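Local structure of KDGF (Halomonas sp., 5FQ0) at residues 66-71 with 85-90; 35-40 with 100-105; 53-58 with 79-84; 5-10 with 22-27; 62-67 with 91-96. The protein probably catalyses, as a metal-dependent cupin enzyme, the conversion of unsaturated monouronates from pectin and alginate breakdown into linear ketonised forms. All blocks are in the same frame, centred on the assembly; numbering follows the deposited sequence.

Interaction 1 (66-71 with 85-90); sequences VELEGE and HHTMHG. With NI (nickel (II) ion), chain H.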
# COMPACT_ATOMS: atom_id res chain seq x y z
N VAL B 66 6.36 -12.58 -9.54
CA VAL B 66 6.70 -11.23 -9.98
C VAL B 66 8.09 -11.28 -10.59
O VAL B 66 9.01 -11.93 -10.05
CB VAL B 66 6.64 -10.22 -8.81
CG1 VAL B 66 7.34 -8.91 -9.19
CG2 VAL B 66 5.19 -9.95 -8.41
N GLU B 67 8.21 -10.59 -11.73
CA GLU B 67 9.47 -10.44 -12.42
C GLU B 67 9.98 -9.02 -12.31
O GLU B 67 9.27 -8.07 -12.68
CB GLU B 67 9.31 -10.81 -13.89
CG GLU B 67 10.59 -10.65 -14.68
CD GLU B 67 10.41 -10.98 -16.15
OE1 GLU B 67 9.29 -10.84 -16.68
OE2 GLU B 67 11.42 -11.38 -16.76
N LEU B 68 11.21 -8.88 -11.80
CA LEU B 68 11.85 -7.60 -11.62
C LEU B 68 13.19 -7.64 -12.33
O LEU B 68 14.10 -8.33 -11.88
CB LEU B 68 12.13 -7.36 -10.14
CG LEU B 68 11.26 -6.50 -9.25
CD1 LEU B 68 12.07 -6.27 -7.97
CD2 LEU B 68 10.87 -5.20 -9.96
N GLU B 69 13.29 -6.90 -13.43
CA GLU B 69 14.47 -6.90 -14.32
C GLU B 69 14.99 -8.33 -14.50
O GLU B 69 16.12 -8.63 -14.12
CB GLU B 69 15.57 -5.96 -13.80
CG GLU B 69 15.34 -4.46 -14.01
CD GLU B 69 15.30 -4.01 -15.47
OE1 GLU B 69 15.66 -4.83 -16.36
OE2 GLU B 69 14.92 -2.84 -15.74
N GLY B 70 14.14 -9.22 -15.01
CA GLY B 70 14.52 -10.63 -15.20
C GLY B 70 14.57 -11.55 -13.99
O GLY B 70 14.45 -12.76 -14.17
N GLU B 71 14.73 -11.02 -12.78
CA GLU B 71 14.65 -11.84 -11.55
C GLU B 71 13.18 -12.16 -11.16
O GLU B 71 12.34 -11.26 -11.08
CB GLU B 71 15.39 -11.16 -10.37
CG GLU B 71 15.43 -12.00 -9.09
CD GLU B 71 15.88 -11.25 -7.82
OE1 GLU B 71 16.25 -10.05 -7.90
OE2 GLU B 71 15.87 -11.85 -6.72
N HIS B 85 11.33 4.03 -11.17
CA HIS B 85 11.07 4.31 -12.58
C HIS B 85 12.22 3.78 -13.46
O HIS B 85 13.37 3.65 -12.98
CB HIS B 85 10.71 5.80 -12.85
CG HIS B 85 11.71 6.81 -12.35
ND1 HIS B 85 12.99 6.93 -12.86
CD2 HIS B 85 11.60 7.79 -11.42
CE1 HIS B 85 13.62 7.93 -12.27
NE2 HIS B 85 12.80 8.46 -11.37
N HIS B 86 11.91 3.41 -14.70
CA HIS B 86 12.87 2.71 -15.58
C HIS B 86 13.26 1.28 -15.16
O HIS B 86 14.33 0.80 -15.59
CB HIS B 86 14.16 3.55 -15.79
CG HIS B 86 13.90 4.82 -16.53
ND1 HIS B 86 13.46 5.96 -15.89
CD2 HIS B 86 13.95 5.11 -17.85
CE1 HIS B 86 13.29 6.92 -16.79
NE2 HIS B 86 13.57 6.42 -17.99
N THR B 87 12.46 0.62 -14.32
CA THR B 87 12.74 -0.78 -13.92
C THR B 87 11.61 -1.66 -14.51
O THR B 87 10.41 -1.39 -14.32
CB THR B 87 12.88 -0.97 -12.38
OG1 THR B 87 13.85 -0.06 -11.86
CG2 THR B 87 13.35 -2.39 -11.99
N MET B 88 12.02 -2.67 -15.26
CA MET B 88 11.11 -3.62 -15.86
C MET B 88 10.50 -4.51 -14.81
O MET B 88 11.20 -5.07 -13.96
CB MET B 88 11.85 -4.52 -16.86
CG MET B 88 12.21 -3.82 -18.17
SD MET B 88 10.77 -3.38 -19.16
CE MET B 88 10.00 -4.98 -19.20
N HIS B 89 9.19 -4.67 -14.87
CA HIS B 89 8.51 -5.51 -13.90
C HIS B 89 7.25 -6.04 -14.57
O HIS B 89 6.73 -5.43 -15.52
CB HIS B 89 8.19 -4.72 -12.61
CG HIS B 89 7.33 -3.51 -12.83
ND1 HIS B 89 7.81 -2.34 -13.41
CD2 HIS B 89 6.02 -3.29 -12.59
CE1 HIS B 89 6.82 -1.47 -13.52
NE2 HIS B 89 5.73 -2.01 -12.99
N GLY B 90 6.81 -7.19 -14.11
CA GLY B 90 5.61 -7.88 -14.63
C GLY B 90 5.18 -8.90 -13.60
O GLY B 90 5.89 -9.13 -12.61
NI NI H . 3.93 -1.03 -13.44
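Leu68 faces His89 as a non-hydrogen-bonded antiparallel pair beside the hydrogen-bonded pair of Glu67 and Gly90, and beyond Leu68 the chain reverses in a type I' turn that ends at Glu71. Within the bonded pair Glu67 N reaches Gly90 O at 2.9 Å. One step on, Glu69 N donates to Met88 O at 2.8 Å. The side chain of Glu69 then repeats the grip on the same residue: bent at chi2 (-65°), it folds back until OE2 lies 2.9 Å from Met88 N, in a nearly straight bond that meets the carboxylate from above its plane. On the way its CG passes Thr87 CG2 at 3.5 Å, while Thr87 OG1 turns to Pro84 O. On the inner face Leu68 CD2 rests 3.8 Å from His89 CB. The imidazole leaves this spot with CG between its own N and carbonyl carbon (chi1 59°). Its ND1 donates to Thr87 O, which lies in the ring plane at 2.9 Å, and NE2 binds nickel at 2.1 Å alongside His48, His50 and Gln55. The Thr87 carbonyl is therefore a second-shell group: it probably restrains rotation of the ring and helps keep NE2 directed at the metal.

Interaction 2 (35-40 with 100-105); sequences VCVKFD and VIDLFS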
# COMPACT_ATOMS: atom_id res chain seq x y z
N VAL B 35 -3.82 1.78 -5.72
CA VAL B 35 -4.81 1.12 -6.57
C VAL B 35 -4.90 -0.31 -6.08
O VAL B 35 -3.88 -0.96 -5.86
CB VAL B 35 -4.37 1.12 -8.06
CG1 VAL B 35 -5.46 0.54 -8.94
CG2 VAL B 35 -3.99 2.53 -8.52
N CYS B 36 -6.11 -0.83 -5.88
CA CYS B 36 -6.23 -2.25 -5.52
C CYS B 36 -6.50 -2.98 -6.83
O CYS B 36 -7.47 -2.66 -7.52
CB CYS B 36 -7.35 -2.49 -4.50
SG CYS B 36 -7.59 -4.22 -4.05
N VAL B 37 -5.64 -3.96 -7.19
CA VAL B 37 -5.77 -4.70 -8.47
C VAL B 37 -6.04 -6.20 -8.20
O VAL B 37 -5.32 -6.87 -7.45
CB VAL B 37 -4.52 -4.54 -9.39
CG1 VAL B 37 -4.81 -5.06 -10.82
CG2 VAL B 37 -4.06 -3.07 -9.44
N LYS B 38 -7.11 -6.70 -8.82
CA LYS B 38 -7.54 -8.09 -8.67
C LYS B 38 -7.29 -8.89 -9.95
O LYS B 38 -7.81 -8.54 -11.02
CB LYS B 38 -9.04 -8.14 -8.35
CG LYS B 38 -9.56 -9.57 -8.13
CD LYS B 38 -10.95 -9.56 -7.50
CE LYS B 38 -11.98 -8.81 -8.36
NZ LYS B 38 -12.41 -9.50 -9.59
N PHE B 39 -6.55 -9.99 -9.80
CA PHE B 39 -6.21 -10.86 -10.92
C PHE B 39 -6.96 -12.19 -10.77
O PHE B 39 -7.01 -12.75 -9.70
CB PHE B 39 -4.71 -11.20 -10.85
CG PHE B 39 -3.80 -10.10 -11.31
CD1 PHE B 39 -3.70 -8.91 -10.62
CD2 PHE B 39 -2.95 -10.32 -12.43
CE1 PHE B 39 -2.81 -7.92 -11.05
CE2 PHE B 39 -2.08 -9.34 -12.87
CZ PHE B 39 -2.00 -8.14 -12.18
N ASP B 40 -7.51 -12.67 -11.86
CA ASP B 40 -7.91 -14.06 -11.97
C ASP B 40 -6.63 -14.88 -11.99
O ASP B 40 -5.56 -14.37 -12.31
CB ASP B 40 -8.64 -14.25 -13.29
CG ASP B 40 -9.97 -13.58 -13.30
OD1 ASP B 40 -10.45 -13.08 -12.25
OD2 ASP B 40 -10.58 -13.60 -14.37
N VAL B 100 -3.30 -7.29 -5.33
CA VAL B 100 -2.06 -6.54 -5.08
C VAL B 100 -2.44 -5.05 -4.99
O VAL B 100 -3.26 -4.55 -5.76
CB VAL B 100 -0.95 -6.85 -6.15
CG1 VAL B 100 -1.44 -6.57 -7.59
CG2 VAL B 100 0.38 -6.14 -5.85
N ILE B 101 -1.84 -4.36 -4.03
CA ILE B 101 -2.00 -2.91 -3.96
C ILE B 101 -0.82 -2.33 -4.73
O ILE B 101 0.34 -2.48 -4.29
CB ILE B 101 -2.00 -2.41 -2.49
CG1 ILE B 101 -2.92 -3.25 -1.62
CG2 ILE B 101 -2.51 -0.98 -2.44
CD1 ILE B 101 -4.34 -3.37 -2.15
N ASP B 102 -1.09 -1.74 -5.90
CA ASP B 102 -0.04 -1.01 -6.60
C ASP B 102 0.01 0.42 -6.06
O ASP B 102 -1.01 1.11 -6.05
CB ASP B 102 -0.29 -0.99 -8.10
CG ASP B 102 0.04 -2.30 -8.76
OD1 ASP B 102 0.95 -3.01 -8.27
OD2 ASP B 102 -0.59 -2.57 -9.79
N LEU B 103 1.20 0.84 -5.63
CA LEU B 103 1.46 2.17 -5.08
C LEU B 103 2.38 2.94 -6.03
O LEU B 103 3.36 2.38 -6.52
CB LEU B 103 2.12 2.04 -3.70
CG LEU B 103 1.51 0.84 -2.94
CD1 LEU B 103 2.38 0.46 -1.77
CD2 LEU B 103 0.09 1.17 -2.49
N PHE B 104 2.09 4.22 -6.27
CA PHE B 104 2.82 5.01 -7.27
C PHE B 104 3.20 6.39 -6.74
O PHE B 104 2.48 6.96 -5.91
CB PHE B 104 1.99 5.22 -8.56
CG PHE B 104 1.64 3.95 -9.30
CD1 PHE B 104 2.52 3.39 -10.23
CD2 PHE B 104 0.41 3.33 -9.08
CE1 PHE B 104 2.17 2.25 -10.94
CE2 PHE B 104 0.05 2.18 -9.75
CZ PHE B 104 0.93 1.63 -10.69
N SER B 105 4.33 6.91 -7.21
CA SER B 105 4.67 8.31 -7.06
C SER B 105 5.33 8.73 -8.38
O SER B 105 6.24 8.03 -8.84
CB SER B 105 5.63 8.54 -5.91
OG SER B 105 5.93 9.93 -5.81
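Val100 begins the pairing, exchanging two backbone bonds with Val37, the shorter from Val37 N to Val100 O at 2.8 Å. Its CG1 takes the crowded position between backbone N and carbonyl carbon (chi1 57°), and from there reaches Phe39 CE1 at 4.0 Å while staying close to Val37 CB. Ile101 faces the other way, where CD1 lies 3.9 Å from Cys36 SG; both residues also pack on an aromatic side chain of the other chain. At Asp102 the backbone bonds resume, with Val35 N donating to Asp102 O at 2.9 Å and the reverse bond as long. The carboxylate returns to the face of Val35, Val37 and Val100, with OD2 3.5 Å from Val37 CG2 and OD1 in a weak hydrogen bond with Gln55 NE2. Phe104 closes the series, its CE2 edge met near the ring plane by Val35 CG2 at 4.2 Å, and its ring also touches Gln55 close to the nickel. These two strands are neighbours in the larger sheet of the cupin barrel. One face thus serves the subunit interface, whereas the other carries a carboxylate among apolar groups, placed where it can help to orient the amide of a metal ligand.

Interaction 3 (53-58 with 79-84); sequences HDQIGY and DAFVAP. With NI (nickel (II) ion), chain H.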
# COMPACT_ATOMS: atom_id res chain seq x y z
N HIS B 53 7.24 7.03 -13.18
CA HIS B 53 6.63 6.66 -11.88
C HIS B 53 7.41 5.57 -11.14
O HIS B 53 7.79 4.55 -11.75
CB HIS B 53 5.18 6.17 -12.12
CG HIS B 53 4.29 7.19 -12.75
ND1 HIS B 53 4.22 7.39 -14.12
CD2 HIS B 53 3.39 8.04 -12.20
CE1 HIS B 53 3.33 8.32 -14.38
NE2 HIS B 53 2.80 8.73 -13.23
N ASP B 54 7.64 5.76 -9.84
CA ASP B 54 8.11 4.66 -8.99
C ASP B 54 6.86 3.84 -8.65
O ASP B 54 5.75 4.38 -8.60
CB ASP B 54 8.75 5.15 -7.68
CG ASP B 54 10.04 5.95 -7.89
OD1 ASP B 54 10.77 5.68 -8.87
OD2 ASP B 54 10.36 6.80 -7.03
N GLN B 55 7.04 2.53 -8.45
CA GLN B 55 5.95 1.63 -8.15
C GLN B 55 6.35 0.69 -7.02
O GLN B 55 7.48 0.17 -6.99
CB GLN B 55 5.54 0.81 -9.36
CG GLN B 55 4.28 -0.02 -9.05
CD GLN B 55 3.82 -0.81 -10.23
OE1 GLN B 55 4.09 -0.41 -11.35
NE2 GLN B 55 3.12 -1.95 -9.99
N ILE B 56 5.43 0.49 -6.07
CA ILE B 56 5.52 -0.62 -5.14
C ILE B 56 4.29 -1.49 -5.34
O ILE B 56 3.16 -0.97 -5.44
CB ILE B 56 5.68 -0.14 -3.66
CG1 ILE B 56 7.08 0.49 -3.44
CG2 ILE B 56 5.50 -1.31 -2.66
CD1 ILE B 56 7.23 1.23 -2.14
N GLY B 57 4.47 -2.81 -5.38
CA GLY B 57 3.34 -3.75 -5.34
C GLY B 57 3.33 -4.51 -4.03
O GLY B 57 4.26 -5.25 -3.69
N TYR B 58 2.30 -4.28 -3.23
CA TYR B 58 2.17 -4.96 -1.96
C TYR B 58 1.06 -6.03 -2.06
O TYR B 58 -0.10 -5.70 -2.39
CB TYR B 58 1.84 -3.94 -0.88
CG TYR B 58 1.76 -4.58 0.49
CD1 TYR B 58 0.56 -5.13 0.97
CD2 TYR B 58 2.88 -4.64 1.31
CE1 TYR B 58 0.49 -5.72 2.22
CE2 TYR B 58 2.81 -5.19 2.56
CZ TYR B 58 1.62 -5.74 3.00
OH TYR B 58 1.58 -6.32 4.24
N ASP B 79 4.10 -9.91 1.32
CA ASP B 79 5.32 -9.65 0.56
C ASP B 79 5.15 -8.51 -0.40
O ASP B 79 4.01 -8.15 -0.75
CB ASP B 79 5.79 -10.89 -0.23
CG ASP B 79 6.05 -12.13 0.65
OD1 ASP B 79 6.40 -12.03 1.84
OD2 ASP B 79 5.90 -13.23 0.09
N ALA B 80 6.27 -7.95 -0.88
CA ALA B 80 6.18 -6.82 -1.82
C ALA B 80 7.33 -6.75 -2.83
O ALA B 80 8.38 -7.38 -2.64
CB ALA B 80 6.07 -5.50 -1.05
N PHE B 81 7.16 -6.00 -3.91
CA PHE B 81 8.31 -5.57 -4.73
C PHE B 81 8.34 -4.05 -4.85
O PHE B 81 7.28 -3.41 -4.76
CB PHE B 81 8.30 -6.19 -6.14
CG PHE B 81 7.21 -5.67 -7.04
CD1 PHE B 81 5.92 -6.21 -6.99
CD2 PHE B 81 7.48 -4.66 -7.96
CE1 PHE B 81 4.93 -5.75 -7.82
CE2 PHE B 81 6.49 -4.19 -8.82
CZ PHE B 81 5.21 -4.73 -8.75
N VAL B 82 9.54 -3.49 -5.09
CA VAL B 82 9.68 -2.08 -5.44
C VAL B 82 10.33 -2.01 -6.81
O VAL B 82 11.36 -2.64 -6.99
CB VAL B 82 10.38 -1.21 -4.33
CG1 VAL B 82 11.72 -1.80 -3.88
CG2 VAL B 82 10.52 0.27 -4.73
N ALA B 83 9.70 -1.29 -7.76
CA ALA B 83 10.27 -0.96 -9.06
C ALA B 83 10.45 0.54 -9.29
O ALA B 83 9.49 1.22 -9.74
CB ALA B 83 9.41 -1.54 -10.19
N PRO B 84 11.67 1.06 -9.05
CA PRO B 84 11.89 2.50 -9.31
C PRO B 84 11.59 2.78 -10.79
O PRO B 84 11.59 1.84 -11.60
CB PRO B 84 13.40 2.71 -9.02
CG PRO B 84 13.86 1.49 -8.26
CD PRO B 84 12.88 0.36 -8.56
NI NI H . 3.93 -1.03 -13.44
O HOH W 1 8.13 1.91 -11.88
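Gly57 and Phe81 are tightly fitted: the phenyl ring lies across the glycine, with Gly57 N 3.8 Å above the plane, over the ring centre, and Gly57 CA 3.6 Å from CE1. A beta carbon at Gly57 would collide with that ring, whose chi1 of 70° swings it over the neighbouring strand. Beneath it the backbones are joined by paired bonds, Gly57 N to Phe81 O being 2.9 Å long. Next along the same face, Gln55 stretches out fully so that OE1 binds nickel at 2.2 Å, while NE2 stands 3.7 Å from Phe81 CZ, amide and ring planes 56° apart. NE2 also hydrogen-bonds a citrate, probably from the crystallisation liquor. On the opposite face Ile56 CG1 packs on Val82 CG2 at 3.7 Å. The pair forms part of the larger sheet of the cupin barrel; strand 80-83 is an outermost strand of it within the chain, and the other subunit continues the sheet in antiparallel fashion. Toward His53 and Pro84, both partly exposed, the fit slackens. There a water lies between the strands, 2.7 Å from His53 O and also hydrogen-bonded to Ala83 O. Asp54 OD1 lies beside Pro84 CA and accepts from His85 N, and OD2 bonds a polar side chain of the other chain.

Interaction 4 (5-10 with 22-27); sequences SFFIND and QRKIVA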
# COMPACT_ATOMS: atom_id res chain seq x y z
N SER B 5 -9.33 12.33 2.63
CA SER B 5 -10.43 11.56 2.07
C SER B 5 -10.37 10.09 2.55
O SER B 5 -9.30 9.60 2.95
CB SER B 5 -10.37 11.66 0.53
OG SER B 5 -11.55 11.17 -0.05
N PHE B 6 -11.52 9.42 2.58
CA PHE B 6 -11.60 8.00 2.99
C PHE B 6 -11.95 7.14 1.81
O PHE B 6 -12.63 7.58 0.90
CB PHE B 6 -12.67 7.76 4.09
CG PHE B 6 -12.31 8.37 5.43
CD1 PHE B 6 -11.37 7.78 6.26
CD2 PHE B 6 -12.91 9.57 5.84
CE1 PHE B 6 -11.03 8.34 7.49
CE2 PHE B 6 -12.58 10.14 7.07
CZ PHE B 6 -11.65 9.53 7.90
N PHE B 7 -11.51 5.89 1.82
CA PHE B 7 -11.94 4.98 0.77
C PHE B 7 -12.58 3.83 1.51
O PHE B 7 -11.93 3.20 2.37
CB PHE B 7 -10.74 4.47 -0.05
CG PHE B 7 -11.08 3.35 -1.02
CD1 PHE B 7 -11.70 3.62 -2.24
CD2 PHE B 7 -10.79 2.02 -0.70
CE1 PHE B 7 -12.00 2.60 -3.13
CE2 PHE B 7 -11.11 0.98 -1.59
CZ PHE B 7 -11.70 1.27 -2.80
N ILE B 8 -13.85 3.57 1.22
CA ILE B 8 -14.56 2.48 1.83
C ILE B 8 -14.80 1.46 0.71
O ILE B 8 -15.59 1.67 -0.24
CB ILE B 8 -15.89 2.92 2.47
CG1 ILE B 8 -15.67 4.06 3.50
CG2 ILE B 8 -16.61 1.71 3.11
CD1 ILE B 8 -14.67 3.75 4.61
N ASN B 9 -14.10 0.34 0.83
CA ASN B 9 -14.11 -0.63 -0.24
C ASN B 9 -15.52 -1.08 -0.63
O ASN B 9 -15.80 -1.21 -1.79
CB ASN B 9 -13.29 -1.82 0.18
CG ASN B 9 -13.09 -2.82 -0.93
OD1 ASN B 9 -12.77 -2.48 -2.07
ND2 ASN B 9 -13.28 -4.07 -0.61
N ASP B 10 -16.39 -1.31 0.36
CA ASP B 10 -17.76 -1.74 0.10
C ASP B 10 -18.61 -0.71 -0.64
O ASP B 10 -19.72 -1.04 -1.06
CB ASP B 10 -18.47 -2.08 1.40
CG ASP B 10 -17.88 -3.30 2.09
OD1 ASP B 10 -17.21 -4.15 1.42
OD2 ASP B 10 -18.07 -3.40 3.32
N GLN B 22 -9.27 -6.69 -12.89
CA GLN B 22 -10.12 -5.58 -12.44
C GLN B 22 -9.40 -4.74 -11.38
O GLN B 22 -8.43 -5.21 -10.74
CB GLN B 22 -11.40 -6.12 -11.83
CG GLN B 22 -12.25 -6.91 -12.82
CD GLN B 22 -13.62 -7.17 -12.27
OE1 GLN B 22 -13.77 -7.67 -11.16
NE2 GLN B 22 -14.63 -6.79 -13.01
N ARG B 23 -9.88 -3.51 -11.16
CA ARG B 23 -9.27 -2.67 -10.15
C ARG B 23 -10.21 -1.70 -9.50
O ARG B 23 -11.29 -1.46 -10.01
CB ARG B 23 -8.08 -1.89 -10.71
CG ARG B 23 -8.43 -0.70 -11.57
CD ARG B 23 -7.12 -0.03 -11.98
NE ARG B 23 -7.39 0.90 -13.06
CZ ARG B 23 -6.72 0.97 -14.20
NH1 ARG B 23 -5.66 0.22 -14.43
NH2 ARG B 23 -7.11 1.85 -15.10
N LYS B 24 -9.78 -1.15 -8.39
CA LYS B 24 -10.44 0.01 -7.80
C LYS B 24 -9.34 1.03 -7.47
O LYS B 24 -8.33 0.66 -6.81
CB LYS B 24 -11.17 -0.35 -6.53
CG LYS B 24 -12.20 -1.47 -6.65
CD LYS B 24 -12.97 -1.59 -5.34
CE LYS B 24 -13.86 -2.84 -5.32
NZ LYS B 24 -14.78 -2.87 -4.13
N ILE B 25 -9.53 2.28 -7.88
CA ILE B 25 -8.64 3.38 -7.49
C ILE B 25 -8.93 3.67 -6.02
O ILE B 25 -10.02 4.04 -5.70
CB ILE B 25 -8.91 4.68 -8.29
CG1 ILE B 25 -8.88 4.43 -9.82
CG2 ILE B 25 -7.93 5.80 -7.84
CD1 ILE B 25 -7.57 3.89 -10.31
N VAL B 26 -7.97 3.43 -5.14
CA VAL B 26 -8.18 3.55 -3.70
C VAL B 26 -8.14 5.04 -3.25
O VAL B 26 -9.13 5.56 -2.74
CB VAL B 26 -7.19 2.63 -2.93
CG1 VAL B 26 -7.16 2.94 -1.46
CG2 VAL B 26 -7.59 1.15 -3.16
N ALA B 27 -7.02 5.72 -3.49
CA ALA B 27 -6.85 7.11 -3.02
C ALA B 27 -5.67 7.71 -3.77
O ALA B 27 -4.78 6.97 -4.26
CB ALA B 27 -6.61 7.17 -1.50
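A classic beta bulge in strand 21-29, where Val26 and Ala27 both face Ala34, receives the ring of Phe7 from the N-terminal strand 5-7. The two strand segments come no closer than 6.9 Å between axes, so side chains make the contact. With CG anti to its backbone N (chi1 171°), Phe7 lays its ring flat on the bulge. Val26 CA sits 3.9 Å from the ring centroid and 14° off the normal, a CH-pi contact, and Val26 CG1 touches CD2 at 3.8 Å. Lys24 CD comes up at the ring edge, near its plane, 4.0 Å from CZ, while His12 stacks on the same phenyl. An alanine in place of Phe7 would probably leave a gap over Val26 and deprive His12 of its stacking partner. Past the ring the extended Lys24 chain carries NZ to Asn9, 2.9 Å from OD1 and 3.0 Å from the backbone O. NZ also donates to His12 O, its strongest polar partner, and Trp14 adds a cation-pi contact. Strand 5-7 itself pairs with a strand of the other chain. With Asp10 OD1 6.2 Å from NZ, no salt bridge forms there, and the largely buried ammonium group is probably stabilised mainly by carbonyl oxygens and the indole.

Interaction 5 (62-67 with 91-96); sequences GAFEVE and AVALEP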
# COMPACT_ATOMS: atom_id res chain seq x y z
N GLY B 62 -3.93 -14.04 -2.19
CA GLY B 62 -3.50 -14.95 -3.26
C GLY B 62 -1.98 -14.96 -3.31
O GLY B 62 -1.33 -14.94 -2.27
N ALA B 63 -1.44 -14.96 -4.53
CA ALA B 63 -0.01 -15.12 -4.79
C ALA B 63 0.26 -14.73 -6.23
O ALA B 63 -0.62 -14.85 -7.10
CB ALA B 63 0.45 -16.55 -4.51
N PHE B 64 1.47 -14.21 -6.46
CA PHE B 64 1.95 -13.80 -7.79
C PHE B 64 3.37 -14.29 -8.00
O PHE B 64 4.18 -14.29 -7.05
CB PHE B 64 2.03 -12.26 -7.87
CG PHE B 64 0.71 -11.57 -7.78
CD1 PHE B 64 0.12 -11.31 -6.54
CD2 PHE B 64 0.05 -11.19 -8.94
CE1 PHE B 64 -1.13 -10.66 -6.48
CE2 PHE B 64 -1.18 -10.55 -8.88
CZ PHE B 64 -1.77 -10.26 -7.66
N GLU B 65 3.71 -14.64 -9.24
CA GLU B 65 5.13 -14.65 -9.58
C GLU B 65 5.45 -13.29 -10.18
O GLU B 65 4.86 -12.87 -11.19
CB GLU B 65 5.54 -15.75 -10.54
CG GLU B 65 6.96 -15.43 -11.01
CD GLU B 65 7.74 -16.56 -11.65
OE1 GLU B 65 8.30 -17.40 -10.91
OE2 GLU B 65 7.84 -16.58 -12.90
N VAL B 66 6.36 -12.58 -9.54
CA VAL B 66 6.70 -11.23 -9.98
C VAL B 66 8.09 -11.28 -10.59
O VAL B 66 9.01 -11.93 -10.05
CB VAL B 66 6.64 -10.22 -8.81
CG1 VAL B 66 7.34 -8.91 -9.19
CG2 VAL B 66 5.19 -9.95 -8.41
N GLU B 67 8.21 -10.59 -11.73
CA GLU B 67 9.47 -10.44 -12.42
C GLU B 67 9.98 -9.02 -12.31
O GLU B 67 9.27 -8.07 -12.68
CB GLU B 67 9.31 -10.81 -13.89
CG GLU B 67 10.59 -10.65 -14.68
CD GLU B 67 10.41 -10.98 -16.15
OE1 GLU B 67 9.29 -10.84 -16.68
OE2 GLU B 67 11.42 -11.38 -16.76
N ALA B 91 4.04 -9.54 -13.81
CA ALA B 91 3.50 -10.50 -12.83
C ALA B 91 2.60 -11.53 -13.48
O ALA B 91 1.90 -11.24 -14.44
CB ALA B 91 2.69 -9.76 -11.74
N VAL B 92 2.57 -12.72 -12.90
CA VAL B 92 1.56 -13.71 -13.25
C VAL B 92 0.86 -14.06 -11.94
O VAL B 92 1.50 -14.47 -10.96
CB VAL B 92 2.17 -14.99 -13.91
CG1 VAL B 92 1.06 -15.98 -14.32
CG2 VAL B 92 3.02 -14.64 -15.13
N ALA B 93 -0.45 -13.87 -11.90
CA ALA B 93 -1.23 -14.28 -10.72
C ALA B 93 -1.26 -15.81 -10.61
O ALA B 93 -1.48 -16.50 -11.62
CB ALA B 93 -2.63 -13.76 -10.82
N LEU B 94 -1.07 -16.34 -9.40
CA LEU B 94 -1.06 -17.80 -9.19
C LEU B 94 -2.39 -18.38 -8.63
O LEU B 94 -2.57 -19.60 -8.61
CB LEU B 94 0.16 -18.23 -8.30
CG LEU B 94 1.49 -17.59 -8.78
CD1 LEU B 94 2.67 -17.80 -7.85
CD2 LEU B 94 1.81 -18.11 -10.17
N GLU B 95 -3.31 -17.53 -8.16
CA GLU B 95 -4.57 -17.98 -7.48
C GLU B 95 -5.73 -17.10 -7.90
O GLU B 95 -5.51 -15.94 -8.26
CB GLU B 95 -4.46 -17.89 -5.95
CG GLU B 95 -3.40 -18.76 -5.32
CD GLU B 95 -3.47 -18.74 -3.80
OE1 GLU B 95 -4.42 -18.15 -3.21
OE2 GLU B 95 -2.56 -19.34 -3.20
N PRO B 96 -6.96 -17.62 -7.87
CA PRO B 96 -8.11 -16.79 -8.19
C PRO B 96 -8.18 -15.62 -7.19
O PRO B 96 -7.70 -15.75 -6.05
CB PRO B 96 -9.30 -17.72 -7.98
CG PRO B 96 -8.71 -19.10 -8.19
CD PRO B 96 -7.37 -19.00 -7.54
O HOH W 2 -1.51 -17.25 -1.04
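Phe64 lies alongside Ala93 and Ala91, and its side chain can be followed outward from the strand. CB is 3.8 Å from Val92 O, the carbonyl that accepts the backbone bond of Glu65 N. With CG beside the backbone N (chi1 -65°), the ring leans over the facing strand: CD2 lies 3.8 Å from Ala93 CA and also touches Ala91 CB, and CE2 comes 4.0 Å from Ala93 CB. CE2 also meets Phe39, the rings edge-to-face, and CZ at the tip packs on Val100 CG1. An alanine at Phe64 would probably open a gap beside Ala91 and Ala93 and leave Phe39 without its aromatic partner. The strands involved, 64-68 and 89-93, are the two middle ones of the four-stranded sheet of the cupin barrel, and through Phe39 and Val100, which lie in the larger sheet, Phe64 joins the two. On the outer side Leu94 folds back across the backbone, CD1 3.6 Å from Glu65 N. Its own N donates to Ala63 O at 2.8 Å in a nearly straight bond, an oxygen that Ser98 OG also uses. At the strand ends Gly62 brings its CA within 3.3 Å of Glu95 OE1. A water joins the same two residues, donating to Gly62 O at 2.6 Å and to Glu95 OE2 at 3.2 Å.

From the N terminus, interaction 4 closes first, a short loop that sets strand 5-7 against strand 21-29. Strand 32-39 then opens interaction 2, which closes only at strand 98-105, and interactions 1, 3 and 5 all nest inside that long loop. Interaction 3 starts before interactions 5 and 1 and ends before either closes, so it crosses both. Interactions 1 and 5 are successive lengths of one strand pair, sharing Val66 and Glu67. Thus 22-27, 35-40, 100-105, 53-58 and 79-84 follow one another across the larger sheet, while strands 64-68 and 89-93 belong to the smaller. Interactions 1 and 3 join the sheets at nickel; interactions 2 and 5 meet through Phe39 and Phe64.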